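Local atomic coordinates of putative uncharacterized protein TTHB187 (Thermus thermophilus HB8, PDB entry 3SKD), a protein that cleaves single-stranded DNA in CRISPR antiviral defence, being the metal-dependent HD nuclease domain of the nuclease/helicase Cas3. Residues Pro25-Met30 and Glu175-Arg180. Residues are numbered along the deposited sequence; the frame is centred on the assembly and turned at random.
Sequences PLLAHM and EEVFRR. With NI (nickel (II) ion), chain B.
Helix 26-43, which carries His29 of the HD nuclease metal site, packs here against helix 165-181: Leu27 and Met30, on one side of its first turns, meet Glu176 and Val177, while the intervening His29 serves the metal. Val177 sits at the centre. The CG2 branch of Val177 receives the CE methyl of Met30 at 3.4 Å, closer than usual for two carbons, and the methionine chain lies roughly perpendicular to the valine. A bend at the last torsion of Met30 (chi3 68°) turns that methyl to the valine; a long, flexible thioether suits a gap between helix axes 10.8 Å apart. Leu27 and Val177 point past one another, heads in contrary senses, which lays Leu27 CD1 4.1 Å from Val177 CG2. Leu27 CD1 is also 3.9 Å from Glu176 CG, so the glutamate offers its aliphatic part to the leucine and keeps its carboxylate for arginines on its own helix. Glu176 OE2 accepts two bonds from Arg180, which comes side-on: Arg180 NH2 to Glu176 OE2 is 2.8 Å and nearly straight (164°), using the anti lone pair, while NE reaches the same oxygen from above the carboxylate plane. Glu176 OE1 takes Arg179 NH2 at 2.7 Å. Gripped at both oxygens, the carboxylate is fixed in rotation at the margin of the apolar patch, and Arg180 NH2 also bonds Pro225 O. On the metal side, His29 binds nickel through NE2 at 2.3 Å; His74, Asp75, Asp210 and two waters also bind the ion. The two helices run in broadly similar directions, 38° apart, with Leu73 beside Met30 and helix 230-246 reaching both Ala28 and Arg180 through Tyr230.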
loop_
_atom_site.group_PDB
_atom_site.type_symbol
_atom_site.label_atom_id
_atom_site.label_comp_id
_atom_site.label_asym_id
_atom_site.label_seq_id
_atom_site.Cartn_x
_atom_site.Cartn_y
_atom_site.Cartn_z
ATOM N N PRO A 25 5.311 -2.914 13.779
ATOM C CA PRO A 25 3.910 -2.481 13.664
ATOM C C PRO A 25 3.403 -2.480 12.203
ATOM O O PRO A 25 4.195 -2.215 11.313
ATOM C CB PRO A 25 3.938 -1.047 14.228
ATOM C CG PRO A 25 5.151 -1.024 15.203
ATOM C CD PRO A 25 6.147 -1.982 14.581
ATOM N N LEU A 26 2.124 -2.742 11.992
ATOM C CA LEU A 26 1.491 -2.606 10.688
ATOM C C LEU A 26 1.797 -1.226 10.084
ATOM O O LEU A 26 2.135 -1.114 8.912
ATOM C CB LEU A 26 -0.007 -2.823 10.829
ATOM C CG LEU A 26 -0.840 -2.760 9.537
ATOM C CD1 LEU A 26 -0.281 -3.647 8.473
ATOM C CD2 LEU A 26 -2.291 -3.089 9.808
ATOM N N LEU A 27 1.759 -0.171 10.893
ATOM C CA LEU A 27 2.010 1.159 10.347
ATOM C C LEU A 27 3.427 1.280 9.808
ATOM O O LEU A 27 3.627 1.927 8.797
ATOM C CB LEU A 27 1.797 2.221 11.394
ATOM C CG LEU A 27 2.052 3.662 10.956
ATOM C CD1 LEU A 27 1.101 4.138 9.849
ATOM C CD2 LEU A 27 1.953 4.579 12.180
ATOM N N ALA A 28 4.391 0.663 10.489
ATOM C CA ALA A 28 5.770 0.653 10.028
ATOM C C ALA A 28 5.847 -0.046 8.667
ATOM O O ALA A 28 6.509 0.416 7.752
ATOM C CB ALA A 28 6.642 -0.079 11.022
ATOM N N HIS A 29 5.205 -1.194 8.535
ATOM C CA HIS A 29 5.241 -1.857 7.260
ATOM C C HIS A 29 4.526 -1.033 6.166
ATOM O O HIS A 29 4.965 -0.991 5.017
ATOM C CB HIS A 29 4.585 -3.209 7.378
ATOM C CG HIS A 29 4.501 -3.919 6.070
ATOM N ND1 HIS A 29 5.606 -4.121 5.270
ATOM C CD2 HIS A 29 3.439 -4.437 5.402
ATOM C CE1 HIS A 29 5.232 -4.756 4.178
ATOM N NE2 HIS A 29 3.930 -4.949 4.233
ATOM N N MET A 30 3.451 -0.349 6.522
ATOM C CA MET A 30 2.711 0.446 5.530
ATOM C C MET A 30 3.574 1.605 5.043
ATOM O O MET A 30 3.647 1.891 3.829
ATOM C CB MET A 30 1.377 0.981 6.067
ATOM C CG MET A 30 0.222 -0.083 6.213
ATOM S SD MET A 30 -1.135 0.625 7.275
ATOM C CE MET A 30 -1.792 1.907 6.245
ATOM N N GLU A 175 -5.488 7.762 7.296
ATOM C CA GLU A 175 -5.168 9.174 7.423
ATOM C C GLU A 175 -3.681 9.373 7.801
ATOM O O GLU A 175 -3.050 10.321 7.356
ATOM C CB GLU A 175 -6.088 9.798 8.500
ATOM C CG GLU A 175 -6.059 11.296 8.551
ATOM C CD GLU A 175 -6.523 11.963 7.261
ATOM O OE1 GLU A 175 -7.589 11.548 6.718
ATOM O OE2 GLU A 175 -5.792 12.884 6.786
ATOM N N GLU A 176 -3.114 8.495 8.630
ATOM C CA GLU A 176 -1.732 8.662 9.041
ATOM C C GLU A 176 -0.786 8.509 7.831
ATOM O O GLU A 176 0.169 9.226 7.715
ATOM C CB GLU A 176 -1.310 7.671 10.131
ATOM C CG GLU A 176 0.126 7.858 10.646
ATOM C CD GLU A 176 0.293 9.001 11.667
ATOM O OE1 GLU A 176 -0.669 9.728 11.936
ATOM O OE2 GLU A 176 1.394 9.179 12.207
ATOM N N VAL A 177 -1.035 7.513 6.985
ATOM C CA VAL A 177 -0.186 7.318 5.824
ATOM C C VAL A 177 -0.333 8.475 4.840
ATOM O O VAL A 177 0.661 9.011 4.371
ATOM C CB VAL A 177 -0.530 5.994 5.107
ATOM C CG1 VAL A 177 0.229 5.926 3.763
ATOM C CG2 VAL A 177 -0.140 4.827 6.030
ATOM N N PHE A 178 -1.567 8.872 4.518
ATOM C CA PHE A 178 -1.748 9.994 3.584
ATOM C C PHE A 178 -1.032 11.253 4.078
ATOM O O PHE A 178 -0.342 11.959 3.317
ATOM C CB PHE A 178 -3.228 10.262 3.348
ATOM C CG PHE A 178 -3.766 9.464 2.243
ATOM C CD1 PHE A 178 -4.067 10.047 1.039
ATOM C CD2 PHE A 178 -3.839 8.106 2.347
ATOM C CE1 PHE A 178 -4.508 9.280 -0.015
ATOM C CE2 PHE A 178 -4.284 7.334 1.286
ATOM C CZ PHE A 178 -4.625 7.913 0.122
ATOM N N ARG A 179 -1.157 11.517 5.372
ATOM C CA ARG A 179 -0.495 12.681 5.947
ATOM C C ARG A 179 1.018 12.535 5.925
ATOM O O ARG A 179 1.701 13.493 5.616
ATOM C CB ARG A 179 -0.969 12.939 7.376
ATOM C CG ARG A 179 -0.364 14.179 8.012
ATOM C CD ARG A 179 -1.035 14.465 9.369
ATOM N NE ARG A 179 -1.233 13.265 10.187
ATOM C CZ ARG A 179 -2.419 12.692 10.408
ATOM N NH1 ARG A 179 -3.531 13.185 9.883
ATOM N NH2 ARG A 179 -2.498 11.621 11.171
ATOM N N ARG A 180 1.571 11.376 6.285
ATOM C CA ARG A 180 3.041 11.259 6.227
ATOM C C ARG A 180 3.599 11.391 4.813
ATOM O O ARG A 180 4.703 11.880 4.635
ATOM C CB ARG A 180 3.555 9.942 6.743
ATOM C CG ARG A 180 3.215 9.727 8.109
ATOM C CD ARG A 180 4.222 10.343 9.027
ATOM N NE ARG A 180 3.867 9.737 10.270
ATOM C CZ ARG A 180 4.620 8.922 10.994
ATOM N NH1 ARG A 180 5.902 8.700 10.726
ATOM N NH2 ARG A 180 4.060 8.408 12.062
HETATM NI NI NI B . 2.552 -6.344 3.012
HETATM O O HOH W 1 3.625 -7.805 3.818
HETATM O O HOH W 2 1.188 -7.983 2.007
#